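Local atomic coordinates of FACT complex subunit SPT16 (Ashbya gossypii, PDB entry 6A8M), a protein that probably works as a histone chaperone within the FACT complex, reorganising nucleosomes during transcription, DNA replication and DNA repair. Residues Gly366-Leu371 against Ser376-Asn381; Gly169-Trp174 against Asp385-Glu390; Asn44-Thr49 against Gly292-Asn297; Trp256-Ile261 against Leu371-Ser376. All blocks are in the same frame, centred on the assembly; numbering follows the deposited sequence.

Contact 1 (Gly366-Leu371 against Ser376-Asn381); sequences GSLMGL and SQFVLN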
loop_
_atom_site.group_PDB
_atom_site.type_symbol
_atom_site.label_atom_id
_atom_site.label_comp_id
_atom_site.label_asym_id
_atom_site.label_seq_id
_atom_site.Cartn_x
_atom_site.Cartn_y
_atom_site.Cartn_z
ATOM N N GLY A 366 9.395 -2.304 -8.341
ATOM C CA GLY A 366 8.557 -1.849 -7.255
ATOM C C GLY A 366 7.217 -1.355 -7.740
ATOM O O GLY A 366 6.743 -1.750 -8.817
ATOM N N SER A 367 6.578 -0.497 -6.959
ATOM C CA SER A 367 5.266 -0.010 -7.361
ATOM C C SER A 367 4.963 1.303 -6.664
ATOM O O SER A 367 5.628 1.695 -5.705
ATOM C CB SER A 367 4.174 -1.021 -7.020
ATOM O OG SER A 367 3.883 -0.981 -5.636
ATOM N N LEU A 368 3.932 1.982 -7.171
ATOM C CA LEU A 368 3.252 2.985 -6.365
ATOM C C LEU A 368 2.778 2.354 -5.058
ATOM O O LEU A 368 2.363 1.191 -5.029
ATOM C CB LEU A 368 2.074 3.559 -7.161
ATOM C CG LEU A 368 1.522 4.952 -6.889
ATOM C CD1 LEU A 368 2.548 6.049 -7.119
ATOM C CD2 LEU A 368 0.307 5.148 -7.823
ATOM N N MET A 369 2.828 3.136 -3.976
ATOM C CA MET A 369 2.462 2.668 -2.644
ATOM C C MET A 369 1.720 3.790 -1.925
ATOM O O MET A 369 1.938 4.970 -2.207
ATOM C CB MET A 369 3.724 2.237 -1.857
ATOM C CG MET A 369 3.494 1.689 -0.444
ATOM S SD MET A 369 5.024 0.994 0.199
ATOM C CE MET A 369 6.078 2.438 0.069
ATOM N N GLY A 370 0.833 3.415 -1.005
ATOM C CA GLY A 370 0.102 4.410 -0.225
ATOM C C GLY A 370 -0.837 3.717 0.737
ATOM O O GLY A 370 -0.393 2.905 1.558
ATOM N N LEU A 371 -2.143 4.002 0.626
ATOM C CA LEU A 371 -3.132 3.219 1.362
ATOM C C LEU A 371 -3.120 1.765 0.920
ATOM O O LEU A 371 -3.405 0.868 1.725
ATOM C CB LEU A 371 -4.525 3.825 1.167
ATOM C CG LEU A 371 -4.727 5.221 1.769
ATOM C CD1 LEU A 371 -6.028 5.871 1.299
ATOM C CD2 LEU A 371 -4.738 5.118 3.304
ATOM N N SER A 376 -1.136 -2.593 -8.096
ATOM C CA SER A 376 -0.868 -3.421 -9.262
ATOM C C SER A 376 -1.138 -2.711 -10.572
ATOM O O SER A 376 -0.728 -3.214 -11.619
ATOM C CB SER A 376 -1.711 -4.686 -9.191
ATOM O OG SER A 376 -1.346 -5.409 -8.028
ATOM N N GLN A 377 -1.841 -1.581 -10.534
ATOM C CA GLN A 377 -2.050 -0.734 -11.694
ATOM C C GLN A 377 -0.857 0.160 -11.987
ATOM O O GLN A 377 -0.877 0.874 -12.986
ATOM C CB GLN A 377 -3.274 0.161 -11.477
ATOM C CG GLN A 377 -4.544 -0.574 -11.106
ATOM C CD GLN A 377 -5.020 -1.456 -12.227
ATOM O OE1 GLN A 377 -5.012 -1.052 -13.394
ATOM N NE2 GLN A 377 -5.431 -2.673 -11.890
ATOM N N PHE A 378 0.150 0.174 -11.123
ATOM C CA PHE A 378 1.300 1.064 -11.302
ATOM C C PHE A 378 2.531 0.324 -10.786
ATOM O O PHE A 378 3.213 0.758 -9.869
ATOM C CB PHE A 378 1.053 2.395 -10.590
ATOM C CG PHE A 378 1.866 3.562 -11.112
ATOM C CD1 PHE A 378 3.207 3.421 -11.460
ATOM C CD2 PHE A 378 1.289 4.818 -11.214
ATOM C CE1 PHE A 378 3.961 4.515 -11.925
ATOM C CE2 PHE A 378 2.016 5.913 -11.687
ATOM C CZ PHE A 378 3.349 5.771 -12.052
ATOM N N VAL A 379 2.798 -0.861 -11.373
ATOM C CA VAL A 379 4.012 -1.622 -11.110
ATOM C C VAL A 379 5.106 -1.123 -12.040
ATOM O O VAL A 379 4.854 -0.839 -13.221
ATOM C CB VAL A 379 3.764 -3.133 -11.289
ATOM C CG1 VAL A 379 5.043 -3.903 -11.165
ATOM C CG2 VAL A 379 2.775 -3.646 -10.212
ATOM N N LEU A 380 6.335 -1.021 -11.516
ATOM C CA LEU A 380 7.444 -0.483 -12.298
ATOM C C LEU A 380 8.077 -1.620 -13.090
ATOM O O LEU A 380 9.123 -2.163 -12.733
ATOM C CB LEU A 380 8.444 0.218 -11.386
ATOM C CG LEU A 380 7.848 1.357 -10.552
ATOM C CD1 LEU A 380 8.906 1.973 -9.616
ATOM C CD2 LEU A 380 7.259 2.430 -11.463
ATOM N N ASN A 381 7.408 -1.996 -14.187
ATOM C CA ASN A 381 7.863 -3.077 -15.049
ATOM C C ASN A 381 7.832 -2.615 -16.502
ATOM O O ASN A 381 7.396 -1.495 -16.813
ATOM C CB ASN A 381 7.003 -4.328 -14.836
ATOM C CG ASN A 381 5.535 -4.098 -15.158
ATOM O OD1 ASN A 381 5.176 -3.236 -15.958
ATOM N ND2 ASN A 381 4.671 -4.904 -14.549
#
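L368 lies against F378 next to a short antiparallel strand pairing. Its CB starts the contact, packing 3.8 Å from F378 CB and nearly as close to CG at the root of the ring. With CG turned anti to the backbone N (chi1 -155°), CD2 comes against the CG-CD2 side of the phenyl ring. It makes the tightest touch of the two side chains, 3.5 Å from F378 CD2. CD1 is farther off, over one face of the ring. F395 meets the same ring edge-to-face.

The backbones run alongside. L380 N donates to G366 O over 2.8 Å in an almost straight bond. L368 N donates to F378 O over 3.0 Å. Between these two bonds, S367 and V379 form a non-hydrogen-bonded pair, with their side chains on the same face. S367 OG bonds the carbonyl O of the next residue, L368, over 2.7 Å. L380 is the centre of an inverse gamma turn, and its side chain packs on G366.

The chemistry is thus divided. Two backbone bonds set the register of this hairpin in the M24-like domain, and the buried L368 and F378 side chains add an apolar contact beside it.

Contact 2 (Gly169-Trp174 against Asp385-Glu390); sequences GLSSLW and DYRKVE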
loop_
_atom_site.group_PDB
_atom_site.type_symbol
_atom_site.label_atom_id
_atom_site.label_comp_id
_atom_site.label_asym_id
_atom_site.label_seq_id
_atom_site.Cartn_x
_atom_site.Cartn_y
_atom_site.Cartn_z
ATOM N N GLY A 169 -9.136 3.511 -12.549
ATOM C CA GLY A 169 -9.575 4.864 -12.248
ATOM C C GLY A 169 -9.287 5.259 -10.811
ATOM O O GLY A 169 -8.803 6.361 -10.547
ATOM N N LEU A 170 -9.591 4.371 -9.863
ATOM C CA LEU A 170 -9.303 4.691 -8.469
ATOM C C LEU A 170 -7.806 4.838 -8.236
ATOM O O LEU A 170 -7.366 5.741 -7.510
ATOM C CB LEU A 170 -9.901 3.620 -7.556
ATOM C CG LEU A 170 -11.439 3.590 -7.501
ATOM C CD1 LEU A 170 -11.965 2.379 -6.752
ATOM C CD2 LEU A 170 -12.022 4.863 -6.926
ATOM N N SER A 171 -6.999 3.969 -8.850
ATOM C CA SER A 171 -5.550 4.064 -8.675
ATOM C C SER A 171 -5.031 5.437 -9.103
ATOM O O SER A 171 -4.225 6.059 -8.396
ATOM C CB SER A 171 -4.863 2.955 -9.467
ATOM O OG SER A 171 -3.474 3.210 -9.599
ATOM N N SER A 172 -5.472 5.917 -10.278
ATOM C CA SER A 172 -5.066 7.243 -10.742
ATOM C C SER A 172 -5.567 8.339 -9.809
ATOM O O SER A 172 -4.863 9.321 -9.556
ATOM C CB SER A 172 -5.588 7.482 -12.156
ATOM O OG SER A 172 -5.144 6.454 -13.018
ATOM N N LEU A 173 -6.791 8.199 -9.302
ATOM C CA LEU A 173 -7.352 9.223 -8.429
ATOM C C LEU A 173 -6.586 9.315 -7.112
ATOM O O LEU A 173 -6.391 10.417 -6.583
ATOM C CB LEU A 173 -8.823 8.915 -8.180
ATOM C CG LEU A 173 -9.618 9.763 -7.202
ATOM C CD1 LEU A 173 -10.042 11.055 -7.866
ATOM C CD2 LEU A 173 -10.820 8.955 -6.744
ATOM N N TRP A 174 -6.142 8.173 -6.574
ATOM C CA TRP A 174 -5.479 8.071 -5.264
ATOM C C TRP A 174 -3.994 8.378 -5.309
ATOM O O TRP A 174 -3.376 8.520 -4.246
ATOM C CB TRP A 174 -5.606 6.642 -4.684
ATOM C CG TRP A 174 -6.944 6.275 -4.283
ATOM C CD1 TRP A 174 -7.932 7.110 -3.859
ATOM C CD2 TRP A 174 -7.490 4.965 -4.274
ATOM N NE1 TRP A 174 -9.075 6.385 -3.584
ATOM C CE2 TRP A 174 -8.829 5.069 -3.839
ATOM C CE3 TRP A 174 -6.985 3.713 -4.600
ATOM C CZ2 TRP A 174 -9.660 3.960 -3.708
ATOM C CZ3 TRP A 174 -7.802 2.616 -4.455
ATOM C CH2 TRP A 174 -9.135 2.751 -4.020
ATOM N N ASP A 385 3.187 1.090 -19.947
ATOM C CA ASP A 385 3.549 2.346 -20.609
ATOM C C ASP A 385 2.403 3.352 -20.556
ATOM O O ASP A 385 2.414 4.342 -21.292
ATOM C CB ASP A 385 4.009 2.101 -22.054
ATOM C CG ASP A 385 2.920 1.490 -22.928
ATOM O OD1 ASP A 385 1.819 1.220 -22.388
ATOM O OD2 ASP A 385 3.180 1.285 -24.136
ATOM N N TYR A 386 1.418 3.122 -19.682
ATOM C CA TYR A 386 0.193 3.912 -19.656
ATOM C C TYR A 386 -0.029 4.665 -18.351
ATOM O O TYR A 386 -1.094 5.280 -18.186
ATOM C CB TYR A 386 -1.031 3.018 -19.928
ATOM C CG TYR A 386 -1.173 1.853 -18.975
ATOM C CD1 TYR A 386 -1.888 1.975 -17.781
ATOM C CD2 TYR A 386 -0.592 0.630 -19.264
ATOM C CE1 TYR A 386 -2.005 0.908 -16.906
ATOM C CE2 TYR A 386 -0.718 -0.438 -18.404
ATOM C CZ TYR A 386 -1.421 -0.296 -17.227
ATOM O OH TYR A 386 -1.526 -1.362 -16.367
ATOM N N ARG A 387 0.908 4.609 -17.410
ATOM C CA ARG A 387 0.887 5.476 -16.242
ATOM C C ARG A 387 2.088 6.407 -16.314
ATOM O O ARG A 387 3.068 6.142 -17.017
ATOM C CB ARG A 387 0.923 4.680 -14.925
ATOM C CG ARG A 387 -0.164 3.639 -14.823
ATOM C CD ARG A 387 -1.535 4.270 -14.730
ATOM N NE ARG A 387 -1.685 5.109 -13.541
ATOM C CZ ARG A 387 -2.119 4.672 -12.367
ATOM N NH1 ARG A 387 -2.449 3.392 -12.207
ATOM N NH2 ARG A 387 -2.225 5.515 -11.346
ATOM N N LYS A 388 1.987 7.522 -15.594
ATOM C CA LYS A 388 3.007 8.561 -15.604
ATOM C C LYS A 388 3.275 8.991 -14.173
ATOM O O LYS A 388 2.335 9.176 -13.400
ATOM C CB LYS A 388 2.564 9.760 -16.450
ATOM C CG LYS A 388 2.640 9.474 -17.953
ATOM C CD LYS A 388 2.352 10.693 -18.807
ATOM C CE LYS A 388 2.507 10.313 -20.278
ATOM N NZ LYS A 388 2.573 11.492 -21.181
ATOM N N VAL A 389 4.555 9.094 -13.813
ATOM C CA VAL A 389 4.930 9.599 -12.499
ATOM C C VAL A 389 4.467 11.037 -12.359
ATOM O O VAL A 389 4.603 11.848 -13.283
ATOM C CB VAL A 389 6.450 9.502 -12.300
ATOM C CG1 VAL A 389 6.863 10.193 -11.014
ATOM C CG2 VAL A 389 6.895 8.040 -12.263
ATOM N N GLU A 390 3.914 11.365 -11.197
ATOM C CA GLU A 390 3.498 12.731 -10.910
ATOM C C GLU A 390 4.140 13.177 -9.609
ATOM O O GLU A 390 4.416 12.355 -8.733
ATOM C CB GLU A 390 1.979 12.858 -10.759
ATOM C CG GLU A 390 1.119 12.561 -11.985
ATOM C CD GLU A 390 -0.355 12.436 -11.597
ATOM O OE1 GLU A 390 -1.071 13.461 -11.647
ATOM O OE2 GLU A 390 -0.785 11.330 -11.177
HETATM O O HOH W 1 -3.018 10.231 -11.444
#
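R387 points its guanidinium end-on at the hydroxyl of S171. NH1 donates to S171 OG over 2.8 Å. NH2 donates to the same atom over 3.2 Å, at a more bent angle. The oxygen lies only a few degrees out of the guanidinium plane, at the edge between the two nitrogens.

S172 approaches the same group from another direction. Its OG sits over one face, 3.4 Å above the plane and displaced toward the rim, 3.6 Å from R387 CZ. This is packing, since the angle to NH2 is too poor for a bond. The S172 hydroxyl bonds instead to L168 O, one turn earlier in the helix. Adjacent serines therefore meet the guanidinium differently, one at its edge and one on its face. The arginine chain bends at both chi2 (-67°) and chi3 (-62°), which brings the group up to the helix.

S171 OG accepts from both R387 nitrogens and also hydrogen-bonds D375 OD2. The hydroxyl thus links the two charged groups, and the nearby positive charge would probably help keep that carboxylate ionised. NH1 has a second, weak bond to Q377 O. Further along, a water bridges S172 O, at 2.8 Å, and E390 OE2, donating to both.

The site is a polar junction between parts of the chain far apart in sequence. Helix 167-174, which packs on helices 9-22 and 48-57 of the N-terminal lobe, is held here to the loop before strand 394-405 of the M24 peptidase-like domain, whose family has the pita-bread fold.

Contact 3 (Asn44-Thr49 against Gly292-Asn297); sequences NPYQKT and GIRYKN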
loop_
_atom_site.group_PDB
_atom_site.type_symbol
_atom_site.label_atom_id
_atom_site.label_comp_id
_atom_site.label_asym_id
_atom_site.label_seq_id
_atom_site.Cartn_x
_atom_site.Cartn_y
_atom_site.Cartn_z
ATOM N N ASN A 44 -7.723 -9.005 4.971
ATOM C CA ASN A 44 -7.579 -8.442 3.627
ATOM C C ASN A 44 -7.794 -6.940 3.695
ATOM O O ASN A 44 -8.838 -6.418 3.283
ATOM C CB ASN A 44 -8.548 -9.100 2.645
ATOM C CG ASN A 44 -8.261 -10.567 2.462
ATOM O OD1 ASN A 44 -8.629 -11.391 3.304
ATOM N ND2 ASN A 44 -7.591 -10.910 1.367
ATOM N N PRO A 45 -6.796 -6.200 4.186
ATOM C CA PRO A 45 -6.976 -4.761 4.418
ATOM C C PRO A 45 -6.886 -3.892 3.173
ATOM O O PRO A 45 -7.171 -2.695 3.269
ATOM C CB PRO A 45 -5.826 -4.427 5.381
ATOM C CG PRO A 45 -4.754 -5.431 5.019
ATOM C CD PRO A 45 -5.479 -6.691 4.642
ATOM N N TYR A 46 -6.482 -4.438 2.026
ATOM C CA TYR A 46 -6.212 -3.631 0.841
ATOM C C TYR A 46 -7.268 -3.808 -0.245
ATOM O O TYR A 46 -6.976 -3.557 -1.424
ATOM C CB TYR A 46 -4.819 -3.948 0.281
ATOM C CG TYR A 46 -3.726 -3.751 1.328
ATOM C CD1 TYR A 46 -3.552 -2.525 1.948
ATOM C CD2 TYR A 46 -2.913 -4.805 1.720
ATOM C CE1 TYR A 46 -2.569 -2.337 2.932
ATOM C CE2 TYR A 46 -1.929 -4.623 2.683
ATOM C CZ TYR A 46 -1.766 -3.407 3.282
ATOM O OH TYR A 46 -0.790 -3.261 4.234
ATOM N N GLN A 47 -8.479 -4.229 0.112
ATOM C CA GLN A 47 -9.562 -4.252 -0.870
ATOM C C GLN A 47 -9.933 -2.820 -1.257
ATOM O O GLN A 47 -9.794 -1.878 -0.469
ATOM C CB GLN A 47 -10.786 -4.993 -0.329
ATOM C CG GLN A 47 -10.509 -6.486 -0.031
ATOM C CD GLN A 47 -11.758 -7.327 0.054
ATOM O OE1 GLN A 47 -12.114 -8.004 -0.907
ATOM N NE2 GLN A 47 -12.431 -7.296 1.206
ATOM N N LYS A 48 -10.388 -2.655 -2.501
ATOM C CA LYS A 48 -10.561 -1.302 -3.016
ATOM C C LYS A 48 -11.580 -0.526 -2.204
ATOM O O LYS A 48 -11.427 0.684 -1.993
ATOM C CB LYS A 48 -10.968 -1.342 -4.486
ATOM C CG LYS A 48 -9.954 -2.044 -5.357
ATOM C CD LYS A 48 -8.619 -1.337 -5.353
ATOM C CE LYS A 48 -7.550 -2.211 -6.061
ATOM N NZ LYS A 48 -7.980 -2.674 -7.417
ATOM N N THR A 49 -12.631 -1.197 -1.741
ATOM C CA THR A 49 -13.662 -0.475 -1.002
ATOM C C THR A 49 -13.146 -0.027 0.352
ATOM O O THR A 49 -13.430 1.098 0.790
ATOM C CB THR A 49 -14.908 -1.344 -0.851
ATOM O OG1 THR A 49 -15.374 -1.695 -2.157
ATOM C CG2 THR A 49 -15.983 -0.580 -0.134
ATOM N N GLY A 292 7.663 -3.683 6.504
ATOM C CA GLY A 292 6.868 -2.562 6.045
ATOM C C GLY A 292 5.802 -2.242 7.057
ATOM O O GLY A 292 5.133 -3.148 7.547
ATOM N N ILE A 293 5.613 -0.958 7.335
ATOM C CA ILE A 293 4.766 -0.473 8.415
ATOM C C ILE A 293 3.618 0.309 7.790
ATOM O O ILE A 293 3.726 0.806 6.667
ATOM C CB ILE A 293 5.599 0.404 9.370
ATOM C CG1 ILE A 293 6.506 -0.489 10.229
ATOM C CG2 ILE A 293 4.749 1.341 10.233
ATOM C CD1 ILE A 293 5.759 -1.211 11.334
ATOM N N ARG A 294 2.497 0.384 8.509
ATOM C CA ARG A 294 1.427 1.312 8.178
ATOM C C ARG A 294 1.271 2.294 9.330
ATOM O O ARG A 294 1.292 1.901 10.502
ATOM C CB ARG A 294 0.066 0.608 7.930
ATOM C CG ARG A 294 0.048 -0.438 6.814
ATOM C CD ARG A 294 -1.411 -0.816 6.439
ATOM N NE ARG A 294 -2.213 -1.138 7.620
ATOM C CZ ARG A 294 -2.563 -2.366 8.005
ATOM N NH1 ARG A 294 -2.204 -3.431 7.297
ATOM N NH2 ARG A 294 -3.295 -2.526 9.103
ATOM N N TYR A 295 1.139 3.573 9.004
ATOM C CA TYR A 295 0.723 4.555 9.996
ATOM C C TYR A 295 -0.498 5.282 9.477
ATOM O O TYR A 295 -0.448 5.898 8.404
ATOM C CB TYR A 295 1.818 5.563 10.322
ATOM C CG TYR A 295 1.351 6.470 11.402
ATOM C CD1 TYR A 295 1.137 5.986 12.690
ATOM C CD2 TYR A 295 1.093 7.800 11.155
ATOM C CE1 TYR A 295 0.682 6.829 13.696
ATOM C CE2 TYR A 295 0.651 8.650 12.155
ATOM C CZ TYR A 295 0.437 8.154 13.421
ATOM O OH TYR A 295 -0.002 8.994 14.428
ATOM N N LYS A 296 -1.573 5.248 10.259
ATOM C CA LYS A 296 -2.883 5.748 9.821
ATOM C C LYS A 296 -3.188 5.283 8.401
ATOM O O LYS A 296 -3.666 6.052 7.558
ATOM C CB LYS A 296 -2.959 7.261 9.939
ATOM C CG LYS A 296 -2.953 7.706 11.393
ATOM C CD LYS A 296 -3.164 9.219 11.536
ATOM C CE LYS A 296 -4.636 9.599 11.469
ATOM N NZ LYS A 296 -4.874 10.940 12.119
ATOM N N ASN A 297 -2.907 4.005 8.157
ATOM C CA ASN A 297 -3.191 3.210 6.959
ATOM C C ASN A 297 -2.219 3.492 5.812
ATOM O O ASN A 297 -2.343 2.832 4.766
ATOM C CB ASN A 297 -4.634 3.380 6.454
ATOM C CG ASN A 297 -5.672 3.109 7.552
ATOM O OD1 ASN A 297 -6.526 3.948 7.849
ATOM N ND2 ASN A 297 -5.572 1.951 8.167
#
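Y46 directs its phenol oxygen at the bent side chain of R294. The tyrosine CG is anti to the carbonyl carbon (chi1 -56°), and the ring reaches out from the turn toward the strand. R294 leaves strand 293-295 with the same first rotamer. That torsion and the extended chi2 (-167°) carry CD to the edge of the tyrosine ring. The bend at chi3 (-49°) then turns the guanidinium, and NH1 faces the hydroxyl.

CD lies 3.4 Å from Y46 OH and 4.0 Å from Y46 CE1, close to the ring plane. NH1 donates to Y46 OH in a straight but weak bond of 3.4 Å. The oxygen is at the edge of the guanidinium, in its plane. Ring and guanidinium planes stand nearly perpendicular, and the two groups do not stack.

P45 packs against both partners. Its CG lies 3.7 Å above one face of the Y46 ring, offset toward the rim, and 4.0 Å from R294 NH1. The type I turn from N44 to Q47 brings the proline and the tyrosine together, just before helix 48-57.

Stronger partners lie nearby. Y46 OH hydrogen-bonds A257 O, and R294 NH2 forms a salt bridge with D255 OD2. The direct Y46–R294 bond probably adds little strength. The chemistry implies two polar ends, each fixed by its own partner, that meet along the junction of the N-terminal lobe and the M24-like domain.

Contact 4 (Trp256-Ile261 against Leu371-Ser376); sequences WAYSPI and LEFRDS
The F373 ring carries Y258 over one face, with Y258 CD1 3.6 Å above the plane and offset toward the rim. The rings meet obliquely, with planes at 59° and centroids 5.0 Å apart. The closest touch is 3.3 Å, between Y258 CE1 and F373 CZ. A257 adds its methyl group, whose CB packs 3.7 Å from F373 CD1.

F373 CG is opposite the backbone N (chi1 -180°), which carries the ring toward the other loop. Y258 CG falls between its own N and carbonyl carbon, and this torsion (chi1 61°) places the CD1-CE1 side of the phenol over the F373 ring. The contact between the two loops is wholly apolar. The polar end of Y258 is held separately, by a hydrogen bond between its OH and N301 OD1.

Both segments are loops of the M24-like domain. One links strands 254-256 and 261-263, the other strands 364-368 and 379-381. F373 also rests on C299 and N301 of strand 298-308 and on Y46 of the N-terminal lobe. Y258 packs on S290 of strand 285-295, while E372 and L371 touch helix 48-57.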
loop_
_atom_site.group_PDB
_atom_site.type_symbol
_atom_site.label_atom_id
_atom_site.label_comp_id
_atom_site.label_asym_id
_atom_site.label_seq_id
_atom_site.Cartn_x
_atom_site.Cartn_y
_atom_site.Cartn_z
ATOM N N TRP A 256 1.684 -3.391 11.108
ATOM C CA TRP A 256 2.460 -3.923 9.994
ATOM C C TRP A 256 1.691 -3.785 8.685
ATOM O O TRP A 256 0.473 -3.969 8.643
ATOM C CB TRP A 256 2.782 -5.404 10.214
ATOM C CG TRP A 256 3.785 -5.656 11.281
ATOM C CD1 TRP A 256 3.562 -6.214 12.510
ATOM C CD2 TRP A 256 5.186 -5.354 11.225
ATOM N NE1 TRP A 256 4.737 -6.292 13.211
ATOM C CE2 TRP A 256 5.746 -5.758 12.455
ATOM C CE3 TRP A 256 6.018 -4.780 10.261
ATOM C CZ2 TRP A 256 7.099 -5.610 12.746
ATOM C CZ3 TRP A 256 7.360 -4.625 10.554
ATOM C CH2 TRP A 256 7.893 -5.050 11.779
ATOM N N ALA A 257 2.421 -3.496 7.595
ATOM C CA ALA A 257 1.817 -3.591 6.267
ATOM C C ALA A 257 1.748 -5.028 5.768
ATOM O O ALA A 257 0.899 -5.356 4.920
ATOM C CB ALA A 257 2.594 -2.740 5.261
ATOM N N TYR A 258 2.643 -5.873 6.264
ATOM C CA TYR A 258 2.730 -7.291 5.937
ATOM C C TYR A 258 3.641 -7.906 6.994
ATOM O O TYR A 258 4.342 -7.197 7.723
ATOM C CB TYR A 258 3.271 -7.530 4.504
ATOM C CG TYR A 258 4.657 -6.990 4.270
ATOM C CD1 TYR A 258 4.861 -5.666 3.870
ATOM C CD2 TYR A 258 5.777 -7.795 4.459
ATOM C CE1 TYR A 258 6.144 -5.176 3.674
ATOM C CE2 TYR A 258 7.053 -7.320 4.254
ATOM C CZ TYR A 258 7.232 -6.004 3.862
ATOM O OH TYR A 258 8.509 -5.531 3.685
ATOM N N SER A 259 3.627 -9.228 7.076
ATOM C CA SER A 259 4.507 -9.913 8.013
ATOM C C SER A 259 5.954 -9.783 7.547
ATOM O O SER A 259 6.243 -10.031 6.374
ATOM C CB SER A 259 4.127 -11.392 8.134
ATOM O OG SER A 259 2.936 -11.567 8.892
ATOM N N PRO A 260 6.880 -9.401 8.428
ATOM C CA PRO A 260 8.282 -9.236 8.022
ATOM C C PRO A 260 8.839 -10.498 7.379
ATOM O O PRO A 260 8.494 -11.611 7.759
ATOM C CB PRO A 260 9.001 -8.940 9.342
ATOM C CG PRO A 260 7.931 -8.352 10.238
ATOM C CD PRO A 260 6.637 -9.029 9.834
ATOM N N ILE A 261 9.719 -10.303 6.400
ATOM C CA ILE A 261 10.251 -11.384 5.586
ATOM C C ILE A 261 11.749 -11.465 5.834
ATOM O O ILE A 261 12.465 -10.472 5.641
ATOM C CB ILE A 261 9.985 -11.163 4.089
ATOM C CG1 ILE A 261 8.476 -11.069 3.804
ATOM C CG2 ILE A 261 10.638 -12.285 3.272
ATOM C CD1 ILE A 261 8.135 -10.531 2.405
ATOM N N LEU A 371 -2.143 4.002 0.626
ATOM C CA LEU A 371 -3.132 3.219 1.362
ATOM C C LEU A 371 -3.120 1.765 0.920
ATOM O O LEU A 371 -3.405 0.868 1.725
ATOM C CB LEU A 371 -4.525 3.825 1.167
ATOM C CG LEU A 371 -4.727 5.221 1.769
ATOM C CD1 LEU A 371 -6.028 5.871 1.299
ATOM C CD2 LEU A 371 -4.738 5.118 3.304
ATOM N N GLU A 372 -2.807 1.512 -0.348
ATOM C CA GLU A 372 -2.586 0.164 -0.861
ATOM C C GLU A 372 -1.090 -0.112 -0.823
ATOM O O GLU A 372 -0.296 0.706 -1.305
ATOM C CB GLU A 372 -3.115 0.042 -2.289
ATOM C CG GLU A 372 -3.203 -1.361 -2.846
ATOM C CD GLU A 372 -4.027 -1.396 -4.127
ATOM O OE1 GLU A 372 -4.503 -2.475 -4.503
ATOM O OE2 GLU A 372 -4.201 -0.334 -4.752
ATOM N N PHE A 373 -0.701 -1.250 -0.243
ATOM C CA PHE A 373 0.725 -1.554 -0.138
ATOM C C PHE A 373 1.371 -1.682 -1.511
ATOM O O PHE A 373 2.460 -1.130 -1.755
ATOM C CB PHE A 373 0.979 -2.835 0.660
ATOM C CG PHE A 373 2.422 -3.140 0.772
ATOM C CD1 PHE A 373 3.221 -2.371 1.603
ATOM C CD2 PHE A 373 3.019 -4.139 -0.004
ATOM C CE1 PHE A 373 4.579 -2.598 1.695
ATOM C CE2 PHE A 373 4.382 -4.359 0.088
ATOM C CZ PHE A 373 5.157 -3.586 0.937
ATOM N N ARG A 374 0.709 -2.380 -2.429
ATOM C CA ARG A 374 1.197 -2.550 -3.797
ATOM C C ARG A 374 0.063 -2.246 -4.765
ATOM O O ARG A 374 -0.937 -2.973 -4.821
ATOM C CB ARG A 374 1.741 -3.963 -4.023
ATOM C CG ARG A 374 2.354 -4.151 -5.432
ATOM C CD ARG A 374 2.775 -5.587 -5.645
ATOM N NE ARG A 374 3.531 -5.754 -6.895
ATOM C CZ ARG A 374 4.835 -5.497 -7.019
ATOM N NH1 ARG A 374 5.538 -5.047 -5.987
ATOM N NH2 ARG A 374 5.437 -5.683 -8.201
ATOM N N ASP A 375 0.206 -1.148 -5.500
ATOM C CA ASP A 375 -0.762 -0.779 -6.529
ATOM C C ASP A 375 -0.396 -1.515 -7.808
ATOM O O ASP A 375 0.515 -1.113 -8.544
ATOM C CB ASP A 375 -0.768 0.727 -6.719
ATOM C CG ASP A 375 -1.871 1.197 -7.652
ATOM O OD1 ASP A 375 -2.409 0.389 -8.450
ATOM O OD2 ASP A 375 -2.165 2.407 -7.608
ATOM N N SER A 376 -1.136 -2.593 -8.096
ATOM C CA SER A 376 -0.868 -3.421 -9.262
ATOM C C SER A 376 -1.138 -2.711 -10.572
ATOM O O SER A 376 -0.728 -3.214 -11.619
ATOM C CB SER A 376 -1.711 -4.686 -9.191
ATOM O OG SER A 376 -1.346 -5.409 -8.028
#

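Overall arrangement
Contacts 2 and 3 join the N-terminal lobe side to the M24-like domain. Contacts 1 and 4 lie within that domain, beside the junction. Contacts 3 and 4 are closest, with centres about 7 Å apart, and G292 pairs with A257 through the backbone. Contacts 1 and 2 have centres about 9 Å apart and meet where R387 packs on F378. Contacts 1 and 4 share L371 and S376, and their centres are about 11 Å apart. The D375–S171 hydrogen bond connects contacts 4 and 2, although those centres lie about 19 Å apart. Spt16 is generally regarded as a peptidase relative without peptidase activity, and these contacts are structural.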